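PDB 6HBE: copper-containing nitrite reductase from Thermus scotoductus, which probably reduces nitrite to nitric oxide at copper centres, working as a homotrimer with electrons supplied by cytochrome c. Local coordinates for residues C[54-59]-C[133-138]; C[155-160]-C[201-206]; C[210-215]-C[240-245]; C[224-229]-C[248-253]. All coordinates share one frame; numbering follows the deposited sequence.

Interaction 1 (C[54-59]-C[133-138]); sequences MLVVEE and MIVVEP
Strands 55-58 and 133-137 run parallel, their axes 4.6 Å apart at closest approach and inclined by 18°, and five backbone hydrogen bonds lace them together in the regular parallel ladder. They are neighbours in a sheet of the first cupredoxin domain, of the multicopper oxidase family, which carries copper ligands His75, His80, His114 and Cys115. Leu55 and Val57 each use both N and O, so the ladder zigzags from Met133 to Glu137; one of its straightest links is Val57 N to Val135 O at 2.9 Å, nearly along the C=O axis. Leu55, Val57, Ile134 and Val136 share one face. There Val57 and Val136 stand side by side, CG2 to CG2 at 4.0 Å, and Leu55 CB rests against Ile134 CG1; Phe24 covers the leucine and Phe111 the isoleucine. On the other face lie Val56, Val135, Glu58 and Glu137. The two methionines next to them meet sulfur to sulfur, Met54 SD 4.3 Å from Met133 SD, and both pack on Tyr157 of strand 154-163. Glu58 bends at chi2 (-67°), which brings its carboxylate alongside Glu137 CB, whereas Glu137 sends OE1 to Tyr203 OH. Just past the end of strand 55-58, Glu59 N still bonds Glu137 O, reaching it from above the carbonyl plane. A water also bridges this carbonyl and the Glu58 carboxylate, 2.9 Å from Glu137 O and 2.6 Å from Glu58 OE2.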
# COMPACT_ATOMS: atom_id res chain seq x y z
N MET C 54 -12.16 6.21 -25.50
CA MET C 54 -10.76 6.54 -25.74
C MET C 54 -10.67 7.57 -26.83
O MET C 54 -11.23 7.34 -27.92
CB MET C 54 -9.97 5.27 -26.14
CG MET C 54 -8.48 5.55 -26.39
SD MET C 54 -7.54 4.08 -26.92
CE MET C 54 -8.01 3.97 -28.64
N LEU C 55 -9.95 8.67 -26.58
CA LEU C 55 -9.76 9.77 -27.54
C LEU C 55 -8.35 9.77 -28.05
O LEU C 55 -7.41 9.65 -27.27
CB LEU C 55 -10.06 11.12 -26.86
CG LEU C 55 -11.20 11.15 -25.84
CD1 LEU C 55 -11.35 12.56 -25.24
CD2 LEU C 55 -12.52 10.66 -26.41
N VAL C 56 -8.17 9.88 -29.37
CA VAL C 56 -6.84 9.92 -29.98
C VAL C 56 -6.76 11.11 -30.93
O VAL C 56 -7.61 11.24 -31.83
CB VAL C 56 -6.52 8.63 -30.77
CG1 VAL C 56 -5.14 8.71 -31.41
CG2 VAL C 56 -6.62 7.41 -29.86
N VAL C 57 -5.76 11.96 -30.74
CA VAL C 57 -5.49 13.11 -31.58
C VAL C 57 -4.02 13.18 -31.91
O VAL C 57 -3.22 12.37 -31.41
CB VAL C 57 -5.96 14.44 -30.92
CG1 VAL C 57 -7.42 14.33 -30.46
CG2 VAL C 57 -5.05 14.85 -29.76
N GLU C 58 -3.67 14.11 -32.79
CA GLU C 58 -2.28 14.39 -33.16
C GLU C 58 -1.78 15.63 -32.43
O GLU C 58 -2.58 16.53 -32.13
CB GLU C 58 -2.14 14.60 -34.69
CG GLU C 58 -2.66 13.45 -35.55
CD GLU C 58 -1.87 12.14 -35.44
OE1 GLU C 58 -2.47 11.06 -35.26
OE2 GLU C 58 -0.62 12.17 -35.55
N GLU C 59 -0.47 15.67 -32.16
CA GLU C 59 0.20 16.83 -31.57
C GLU C 59 -0.07 18.11 -32.40
O GLU C 59 0.08 18.11 -33.64
CB GLU C 59 1.70 16.59 -31.45
CG GLU C 59 2.48 17.76 -30.81
CD GLU C 59 3.97 17.51 -30.65
OE1 GLU C 59 4.46 16.40 -30.97
OE2 GLU C 59 4.67 18.44 -30.21
N MET C 133 -8.76 7.50 -21.20
CA MET C 133 -7.50 7.89 -21.83
C MET C 133 -7.68 8.85 -23.02
O MET C 133 -8.57 8.65 -23.86
CB MET C 133 -6.76 6.62 -22.34
CG MET C 133 -5.45 6.80 -23.12
SD MET C 133 -4.78 5.27 -23.87
CE MET C 133 -4.47 4.21 -22.43
N ILE C 134 -6.78 9.84 -23.13
CA ILE C 134 -6.59 10.64 -24.34
C ILE C 134 -5.13 10.54 -24.73
O ILE C 134 -4.25 10.78 -23.88
CB ILE C 134 -7.09 12.12 -24.28
CG1 ILE C 134 -6.69 12.89 -25.57
CG2 ILE C 134 -6.54 12.87 -23.07
CD1 ILE C 134 -7.42 14.21 -25.75
N VAL C 135 -4.90 10.13 -25.98
CA VAL C 135 -3.58 10.01 -26.57
C VAL C 135 -3.31 11.16 -27.54
O VAL C 135 -4.17 11.46 -28.40
CB VAL C 135 -3.42 8.69 -27.37
CG1 VAL C 135 -2.04 8.57 -27.99
CG2 VAL C 135 -3.70 7.48 -26.48
N VAL C 136 -2.13 11.74 -27.41
CA VAL C 136 -1.59 12.78 -28.31
C VAL C 136 -0.36 12.23 -29.01
O VAL C 136 0.72 12.13 -28.44
CB VAL C 136 -1.25 14.09 -27.54
CG1 VAL C 136 -0.78 15.19 -28.50
CG2 VAL C 136 -2.46 14.59 -26.77
N GLU C 137 -0.53 11.84 -30.28
CA GLU C 137 0.56 11.22 -31.05
C GLU C 137 1.59 12.27 -31.44
O GLU C 137 1.21 13.28 -32.04
CB GLU C 137 0.04 10.66 -32.39
CG GLU C 137 -0.29 9.20 -32.44
CD GLU C 137 0.81 8.23 -31.97
OE1 GLU C 137 0.42 7.40 -31.16
OE2 GLU C 137 1.98 8.21 -32.40
N PRO C 138 2.89 12.02 -31.17
CA PRO C 138 3.91 13.02 -31.43
C PRO C 138 4.21 13.22 -32.92
O PRO C 138 4.07 12.28 -33.71
CB PRO C 138 5.15 12.46 -30.76
CG PRO C 138 4.95 10.98 -30.77
CD PRO C 138 3.48 10.79 -30.58
O HOH W 1 1.47 13.56 -34.87

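Interaction 2 (C[155-160]-C[201-206]); sequences KLYIIQ and RIYFLN
Parallel strands 154-163 and 199-208 lie side by side in a mixed sheet of the second cupredoxin domain, and segments 155-160 and 201-206 pair in strict register through five backbone hydrogen bonds. Arg201 begins by giving its O to Leu156 N, while its chain bends at chi3 (78°) so that NE and NH2 both grip Tyr203 OH, side-on and in the guanidinium plane, with NE to Tyr203 OH at 3.0 Å. Lys155 runs alongside, and its NZ comes within 3.8 Å of Arg201 NH2; the salt bridge from Arg201 NH1 to Glu145 probably eases this repulsion, and NH1 also bonds Tyr199 OH. Ile202 packs on Leu156 on the opposite face. Tyr203 stacks face to face with Tyr157, offset, centroids 4.5 Å and planes 19° apart, with Tyr157 CE2 over the Tyr203 face, 3.4 Å from Tyr203 CD1. Both rings have CG anti to the carbonyl carbon, hence their matching direction. Tyr203 OH also bonds Glu137 OE1; a phenylalanine here lacks that oxygen, the shared acceptor of Arg201 NE and NH2, and would probably leave the arginine less firmly fixed beside Glu137. Phe204, with CG anti to the backbone N (chi1 176°), crosses Ile158 obliquely and brings CD1 to 4.1 Å from Ile158 CG2. Leu205, on the Tyr203 face, takes its N-H to Ile158 O and lies against Ile159. Asn206 closes the segment, its ND2 held by Ala243 O and Leu211 O, while Gln160 OE1 bonds Ser213 OG; a water donates to Asn206 OD1 at 2.9 Å and accepts from Gln160 NE2 at 3.0 Å.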
# COMPACT_ATOMS: atom_id res chain seq x y z
N LYS C 155 -1.28 -1.80 -32.61
CA LYS C 155 -1.31 -0.90 -31.43
C LYS C 155 -2.26 -1.47 -30.40
O LYS C 155 -3.37 -1.89 -30.73
CB LYS C 155 -1.75 0.49 -31.84
CG LYS C 155 -0.75 1.22 -32.74
CD LYS C 155 -1.32 2.57 -33.18
CE LYS C 155 -0.25 3.43 -33.85
NZ LYS C 155 -0.81 4.75 -34.24
N LEU C 156 -1.83 -1.45 -29.13
CA LEU C 156 -2.59 -1.97 -28.02
C LEU C 156 -2.69 -0.81 -27.00
O LEU C 156 -1.66 -0.30 -26.57
CB LEU C 156 -1.88 -3.14 -27.38
CG LEU C 156 -1.57 -4.36 -28.27
CD1 LEU C 156 -0.85 -5.41 -27.44
CD2 LEU C 156 -2.84 -4.96 -28.86
N TYR C 157 -3.92 -0.42 -26.66
CA TYR C 157 -4.20 0.65 -25.68
C TYR C 157 -4.79 0.00 -24.43
O TYR C 157 -5.85 -0.67 -24.50
CB TYR C 157 -5.13 1.68 -26.28
CG TYR C 157 -4.64 2.40 -27.55
CD1 TYR C 157 -4.94 1.89 -28.82
CD2 TYR C 157 -4.00 3.61 -27.50
CE1 TYR C 157 -4.57 2.54 -29.99
CE2 TYR C 157 -3.63 4.29 -28.65
CZ TYR C 157 -3.92 3.73 -29.91
OH TYR C 157 -3.55 4.36 -31.09
N ILE C 158 -4.11 0.18 -23.29
CA ILE C 158 -4.46 -0.53 -22.05
C ILE C 158 -4.57 0.43 -20.84
O ILE C 158 -3.62 1.14 -20.54
CB ILE C 158 -3.35 -1.57 -21.69
CG1 ILE C 158 -3.11 -2.59 -22.83
CG2 ILE C 158 -3.70 -2.32 -20.40
CD1 ILE C 158 -4.18 -3.65 -22.93
N ILE C 159 -5.69 0.38 -20.12
CA ILE C 159 -5.83 1.02 -18.80
C ILE C 159 -5.86 -0.06 -17.74
O ILE C 159 -6.57 -1.06 -17.92
CB ILE C 159 -7.09 1.90 -18.70
CG1 ILE C 159 -6.83 3.24 -19.39
CG2 ILE C 159 -7.53 2.12 -17.25
CD1 ILE C 159 -8.06 4.12 -19.60
N GLN C 160 -5.09 0.15 -16.68
CA GLN C 160 -5.23 -0.57 -15.43
C GLN C 160 -6.04 0.23 -14.43
O GLN C 160 -5.73 1.39 -14.21
CB GLN C 160 -3.85 -0.92 -14.83
CG GLN C 160 -3.96 -1.80 -13.58
CD GLN C 160 -2.59 -2.19 -13.00
OE1 GLN C 160 -1.68 -2.64 -13.72
NE2 GLN C 160 -2.45 -2.00 -11.69
N ARG C 201 3.24 -1.61 -30.54
CA ARG C 201 3.34 -0.38 -29.71
C ARG C 201 2.19 -0.37 -28.68
O ARG C 201 1.02 -0.46 -29.05
CB ARG C 201 3.39 0.90 -30.56
CG ARG C 201 3.84 2.16 -29.79
CD ARG C 201 4.56 3.16 -30.70
NE ARG C 201 3.63 3.93 -31.52
CZ ARG C 201 3.82 4.32 -32.79
NH1 ARG C 201 4.91 4.02 -33.49
NH2 ARG C 201 2.87 5.05 -33.37
N ILE C 202 2.55 -0.28 -27.39
CA ILE C 202 1.60 -0.40 -26.27
C ILE C 202 1.49 1.00 -25.66
O ILE C 202 2.50 1.66 -25.41
CB ILE C 202 2.09 -1.44 -25.22
CG1 ILE C 202 2.26 -2.83 -25.87
CG2 ILE C 202 1.11 -1.54 -24.03
CD1 ILE C 202 3.10 -3.79 -25.05
N TYR C 203 0.26 1.46 -25.46
CA TYR C 203 -0.04 2.74 -24.82
C TYR C 203 -0.67 2.35 -23.47
O TYR C 203 -1.80 1.84 -23.44
CB TYR C 203 -1.01 3.54 -25.68
CG TYR C 203 -0.49 3.95 -27.07
CD1 TYR C 203 -0.47 3.03 -28.13
CD2 TYR C 203 -0.06 5.24 -27.32
CE1 TYR C 203 -0.01 3.39 -29.40
CE2 TYR C 203 0.41 5.63 -28.59
CZ TYR C 203 0.44 4.69 -29.62
OH TYR C 203 0.88 5.03 -30.88
N PHE C 204 0.07 2.57 -22.37
CA PHE C 204 -0.34 2.09 -21.03
C PHE C 204 -0.59 3.24 -20.07
O PHE C 204 0.30 4.09 -19.91
CB PHE C 204 0.75 1.18 -20.45
CG PHE C 204 0.47 0.71 -19.03
CD1 PHE C 204 -0.67 -0.01 -18.76
CD2 PHE C 204 1.37 0.94 -18.01
CE1 PHE C 204 -0.95 -0.45 -17.48
CE2 PHE C 204 1.12 0.46 -16.72
CZ PHE C 204 -0.07 -0.21 -16.46
N LEU C 205 -1.75 3.26 -19.41
CA LEU C 205 -2.06 4.24 -18.37
C LEU C 205 -2.54 3.50 -17.14
O LEU C 205 -3.52 2.74 -17.21
CB LEU C 205 -3.15 5.21 -18.87
CG LEU C 205 -3.80 6.18 -17.85
CD1 LEU C 205 -2.81 7.17 -17.31
CD2 LEU C 205 -4.99 6.93 -18.43
N ASN C 206 -1.88 3.74 -16.01
CA ASN C 206 -2.38 3.21 -14.70
C ASN C 206 -3.23 4.32 -14.10
O ASN C 206 -2.67 5.33 -13.65
CB ASN C 206 -1.23 2.85 -13.71
CG ASN C 206 -1.74 2.32 -12.38
OD1 ASN C 206 -2.93 1.95 -12.24
ND2 ASN C 206 -0.85 2.30 -11.36
O HOH W 2 -4.28 0.04 -10.58

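Interaction 3 (C[210-215]-C[240-245]); sequences NLTSTL and TALAGP
Leu242 crosses Thr212 and Thr214 obliquely and fits its CD1 against both methyls. With CG anti to the backbone N (chi1 175°), the leucine brings CD1 to 3.5 Å from Thr212 CG2, tighter than ordinary van der Waals contact, and to 3.8 Å from Thr214 CG2. Thr212 has its methyl anti to the backbone N, whereas Thr214 tucks OG1 between N and the carbonyl carbon (chi1 44°) and sets CG2 against the leucine. Thr214 also packs on His267, a copper-binding residue. Thr240 has the same crowded rotation, sets CG2 3.8 Å from Thr214 CB and bonds Asp247 of a neighbouring subunit through OG1. On the reverse face Leu215 CB and Ala241 CB meet loosely, and Ser213 directs OG to Gln160 OE1. These orientations rest on an antiparallel ladder with Ser213-Ala243 and Leu215-Ala241 as hydrogen-bonded pairs, two bonds each. Ala241 N meets Leu215 O on a lone pair at 3.0 Å, but Leu215 N comes to Ala241 O from 43° above the carbonyl plane. Past the ladder, Pro245 CG packs 3.7 Å from Leu211 O. Within the cupredoxin sandwich, strand 213-217 lies between strands 260-266 and 241-243, the latter outermost in this chain's sheet; Phe204 of strand 199-208 packs on Ser213, Leu215 and Ala243, Trp249 of strand 248-254 on Ala241 and Ala243, and on the Leu242 face Thr214 OG1 bonds Pro245 O of a neighbouring subunit.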
# COMPACT_ATOMS: atom_id res chain seq x y z
N ASN C 210 -5.36 4.13 -6.26
CA ASN C 210 -4.42 3.99 -5.13
C ASN C 210 -3.10 3.24 -5.37
O ASN C 210 -2.10 3.57 -4.75
CB ASN C 210 -5.12 3.26 -3.97
CG ASN C 210 -6.07 4.15 -3.19
OD1 ASN C 210 -5.80 5.34 -2.98
ND2 ASN C 210 -7.16 3.59 -2.72
N LEU C 211 -3.10 2.24 -6.25
CA LEU C 211 -1.98 1.25 -6.29
C LEU C 211 -1.02 1.47 -7.47
O LEU C 211 -1.41 1.99 -8.53
CB LEU C 211 -2.51 -0.17 -6.30
CG LEU C 211 -3.50 -0.45 -5.18
CD1 LEU C 211 -4.13 -1.79 -5.36
CD2 LEU C 211 -2.88 -0.27 -3.78
N THR C 212 0.24 1.11 -7.24
CA THR C 212 1.29 1.25 -8.27
C THR C 212 1.28 -0.04 -9.10
O THR C 212 0.84 -1.10 -8.62
CB THR C 212 2.63 1.51 -7.54
OG1 THR C 212 2.57 2.80 -6.90
CG2 THR C 212 3.87 1.43 -8.47
N SER C 213 1.77 0.05 -10.34
CA SER C 213 1.85 -1.05 -11.31
C SER C 213 3.28 -1.21 -11.80
O SER C 213 4.00 -0.22 -11.91
CB SER C 213 0.93 -0.77 -12.50
OG SER C 213 0.90 -1.86 -13.44
N THR C 214 3.67 -2.44 -12.11
CA THR C 214 4.93 -2.73 -12.80
C THR C 214 4.58 -3.64 -13.99
O THR C 214 4.54 -4.87 -13.86
CB THR C 214 6.03 -3.36 -11.89
OG1 THR C 214 5.47 -4.39 -11.06
CG2 THR C 214 6.64 -2.27 -10.97
N LEU C 215 4.35 -3.02 -15.15
CA LEU C 215 3.89 -3.78 -16.33
C LEU C 215 5.00 -4.64 -16.92
O LEU C 215 6.13 -4.19 -16.99
CB LEU C 215 3.33 -2.86 -17.42
CG LEU C 215 2.49 -3.54 -18.51
CD1 LEU C 215 1.18 -4.06 -17.97
CD2 LEU C 215 2.19 -2.57 -19.64
N THR C 240 10.28 -4.33 -16.61
CA THR C 240 9.12 -3.71 -16.00
C THR C 240 9.01 -2.22 -16.41
O THR C 240 10.03 -1.57 -16.66
CB THR C 240 9.18 -3.76 -14.45
OG1 THR C 240 10.49 -3.46 -14.00
CG2 THR C 240 8.73 -5.09 -13.93
N ALA C 241 7.78 -1.72 -16.45
CA ALA C 241 7.45 -0.31 -16.57
C ALA C 241 6.72 0.16 -15.30
O ALA C 241 5.53 -0.11 -15.12
CB ALA C 241 6.60 -0.08 -17.80
N LEU C 242 7.45 0.81 -14.40
CA LEU C 242 6.93 1.31 -13.12
C LEU C 242 5.95 2.51 -13.35
O LEU C 242 6.31 3.48 -14.01
CB LEU C 242 8.11 1.75 -12.23
CG LEU C 242 7.73 2.40 -10.90
CD1 LEU C 242 7.02 1.42 -9.98
CD2 LEU C 242 8.93 2.99 -10.20
N ALA C 243 4.72 2.40 -12.82
CA ALA C 243 3.69 3.45 -12.97
C ALA C 243 2.84 3.61 -11.72
O ALA C 243 2.06 2.69 -11.37
CB ALA C 243 2.81 3.15 -14.19
N GLY C 244 2.96 4.76 -11.06
CA GLY C 244 2.00 5.12 -10.04
C GLY C 244 0.67 5.56 -10.61
O GLY C 244 0.52 5.60 -11.84
N PRO C 245 -0.32 5.86 -9.74
CA PRO C 245 -1.60 6.38 -10.25
C PRO C 245 -1.48 7.64 -11.12
O PRO C 245 -0.93 8.63 -10.66
CB PRO C 245 -2.42 6.62 -8.97
CG PRO C 245 -1.88 5.58 -8.02
CD PRO C 245 -0.40 5.54 -8.30

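Interaction 4 (C[224-229]-C[248-253]); sequences YMYYQG and SWVIEW
Two antiparallel strands of a cupredoxin sheet, 222-227 and 248-254, pair here, and a type II turn from Tyr226 to Gly229 ends the first. Tyr224 with Glu252 and Tyr226 with Val250 are the hydrogen-bonded pairs; beyond them Gln228 N reaches Ser248 O from above the carbonyl plane. Tyr226 O serves both the ladder and the turn, accepting from Val250 N at 3.1 Å and from Gly229 N at 3.0 Å. On one face the Trp249 indole is sandwiched. Met225, bent at chi3 (-57°), places CE over the six-membered ring, 4.1 Å from its centroid, in a CH-pi contact, with SD farther off and oblique. Tyr227 CB covers the opposite side, 4.0 Å from the same centroid, its own ring inclined at 56° to the indole. On the other face Tyr226 OH donates to Glu252 OE1 at 2.8 Å, meeting that oxygen from 41° above the carboxylate plane, while Tyr224 CD2 approaches OE1 at 3.5 Å. An alanine in place of Tyr226 removes the ring and hydroxyl and would probably leave Glu252 OE1 less well satisfied and the packing on Val250 looser. Gly229 has positive phi, and its CA sits 3.6 Å from Val250 CG2, where a side chain would crowd the valine. Glu252 is buried, yet OE1 also takes Met144 N and OE2 takes Tyr199 OH; so many donors would be expected to stabilise a charged carboxylate in the interior.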
# COMPACT_ATOMS: atom_id res chain seq x y z
N TYR C 224 12.26 -0.34 -26.08
CA TYR C 224 12.25 1.11 -25.82
C TYR C 224 10.96 1.49 -25.09
O TYR C 224 9.91 1.03 -25.47
CB TYR C 224 12.29 1.91 -27.14
CG TYR C 224 13.38 1.53 -28.12
CD1 TYR C 224 14.72 1.46 -27.72
CD2 TYR C 224 13.08 1.28 -29.47
CE1 TYR C 224 15.73 1.10 -28.63
CE2 TYR C 224 14.09 0.93 -30.39
CZ TYR C 224 15.41 0.83 -29.96
OH TYR C 224 16.39 0.50 -30.88
N MET C 225 11.06 2.35 -24.08
CA MET C 225 9.90 2.88 -23.37
C MET C 225 10.03 4.39 -23.21
O MET C 225 11.12 4.89 -23.08
CB MET C 225 9.75 2.25 -21.98
CG MET C 225 10.06 0.78 -21.90
SD MET C 225 9.49 -0.04 -20.39
CE MET C 225 10.31 0.94 -19.14
N TYR C 226 8.90 5.08 -23.17
CA TYR C 226 8.86 6.53 -23.08
C TYR C 226 7.96 6.94 -21.92
O TYR C 226 6.74 6.74 -21.98
CB TYR C 226 8.37 7.12 -24.41
CG TYR C 226 9.13 6.56 -25.60
CD1 TYR C 226 8.71 5.40 -26.24
CD2 TYR C 226 10.28 7.19 -26.07
CE1 TYR C 226 9.42 4.87 -27.33
CE2 TYR C 226 10.99 6.68 -27.15
CZ TYR C 226 10.57 5.53 -27.78
OH TYR C 226 11.27 5.02 -28.85
N TYR C 227 8.54 7.50 -20.87
CA TYR C 227 7.77 7.95 -19.70
C TYR C 227 6.83 9.11 -20.08
O TYR C 227 7.26 10.07 -20.76
CB TYR C 227 8.67 8.30 -18.53
CG TYR C 227 7.96 8.66 -17.20
CD1 TYR C 227 7.09 7.77 -16.56
CD2 TYR C 227 8.21 9.88 -16.57
CE1 TYR C 227 6.47 8.10 -15.35
CE2 TYR C 227 7.61 10.22 -15.36
CZ TYR C 227 6.74 9.33 -14.74
OH TYR C 227 6.15 9.74 -13.54
N GLN C 228 5.56 8.96 -19.69
CA GLN C 228 4.42 9.82 -20.08
C GLN C 228 4.02 9.70 -21.56
O GLN C 228 3.15 10.44 -22.02
CB GLN C 228 4.67 11.29 -19.73
CG GLN C 228 5.11 11.48 -18.26
CD GLN C 228 3.93 11.49 -17.30
OE1 GLN C 228 2.90 12.09 -17.58
NE2 GLN C 228 4.10 10.87 -16.14
N GLY C 229 4.64 8.79 -22.30
CA GLY C 229 4.51 8.77 -23.77
C GLY C 229 5.27 9.85 -24.55
O GLY C 229 5.12 9.94 -25.79
N SER C 248 1.92 7.05 -17.00
CA SER C 248 1.72 6.36 -18.29
C SER C 248 3.05 6.09 -18.98
O SER C 248 4.06 6.70 -18.62
CB SER C 248 0.86 7.21 -19.23
OG SER C 248 1.58 8.40 -19.67
N TRP C 249 3.01 5.17 -19.95
CA TRP C 249 4.14 4.81 -20.79
C TRP C 249 3.69 4.54 -22.22
O TRP C 249 2.58 4.05 -22.42
CB TRP C 249 4.84 3.53 -20.28
CG TRP C 249 5.56 3.65 -18.96
CD1 TRP C 249 5.02 3.40 -17.70
CD2 TRP C 249 6.92 4.03 -18.75
NE1 TRP C 249 5.98 3.61 -16.75
CE2 TRP C 249 7.15 3.99 -17.35
CE3 TRP C 249 7.98 4.36 -19.61
CZ2 TRP C 249 8.42 4.27 -16.78
CZ3 TRP C 249 9.25 4.67 -19.04
CH2 TRP C 249 9.44 4.64 -17.63
N VAL C 250 4.55 4.85 -23.21
CA VAL C 250 4.51 4.16 -24.53
C VAL C 250 5.69 3.16 -24.60
O VAL C 250 6.80 3.48 -24.20
CB VAL C 250 4.56 5.16 -25.71
CG1 VAL C 250 4.71 4.46 -27.05
CG2 VAL C 250 3.28 5.98 -25.73
N ILE C 251 5.41 1.93 -25.04
CA ILE C 251 6.40 0.85 -25.08
C ILE C 251 6.46 0.30 -26.54
O ILE C 251 5.42 0.05 -27.14
CB ILE C 251 5.97 -0.26 -24.09
CG1 ILE C 251 6.04 0.26 -22.64
CG2 ILE C 251 6.80 -1.54 -24.26
CD1 ILE C 251 5.17 -0.55 -21.68
N GLU C 252 7.67 0.15 -27.08
CA GLU C 252 7.91 -0.51 -28.37
C GLU C 252 8.66 -1.84 -28.12
O GLU C 252 9.67 -1.85 -27.42
CB GLU C 252 8.76 0.41 -29.25
CG GLU C 252 8.08 1.71 -29.64
CD GLU C 252 8.96 2.57 -30.56
OE1 GLU C 252 10.08 2.92 -30.18
OE2 GLU C 252 8.52 2.89 -31.67
N TRP C 253 8.14 -2.94 -28.68
CA TRP C 253 8.70 -4.26 -28.50
C TRP C 253 8.35 -5.11 -29.73
O TRP C 253 7.23 -5.05 -30.22
CB TRP C 253 8.11 -4.91 -27.20
CG TRP C 253 8.48 -6.37 -26.92
CD1 TRP C 253 9.73 -6.87 -26.64
CD2 TRP C 253 7.58 -7.49 -26.81
NE1 TRP C 253 9.66 -8.23 -26.43
CE2 TRP C 253 8.36 -8.63 -26.54
CE3 TRP C 253 6.21 -7.64 -27.01
CZ2 TRP C 253 7.79 -9.90 -26.38
CZ3 TRP C 253 5.65 -8.90 -26.85
CH2 TRP C 253 6.45 -10.02 -26.55

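In the fold
The contacts come from two cupredoxin domains: interaction 1 lies in the first, interactions 2, 3 and 4 in the second. Interactions 2 and 4 share a six-stranded sheet, centres about 9 Å apart, because strands 199-208 and 248-254 are neighbours there. Interaction 3 belongs to the facing sheet, its centre about 12 Å from that of interaction 2 and about 13 Å from that of interaction 4. Interactions 1, 2 and 3 follow in series, whereas segments of 3 and 4 alternate along the chain. Glu137, bonded to Tyr203 and more weakly paired with Arg201, helps tie the domains together, while interactions 3 and 4 touch a neighbouring subunit, so the contacts span from domain interface to trimer interface.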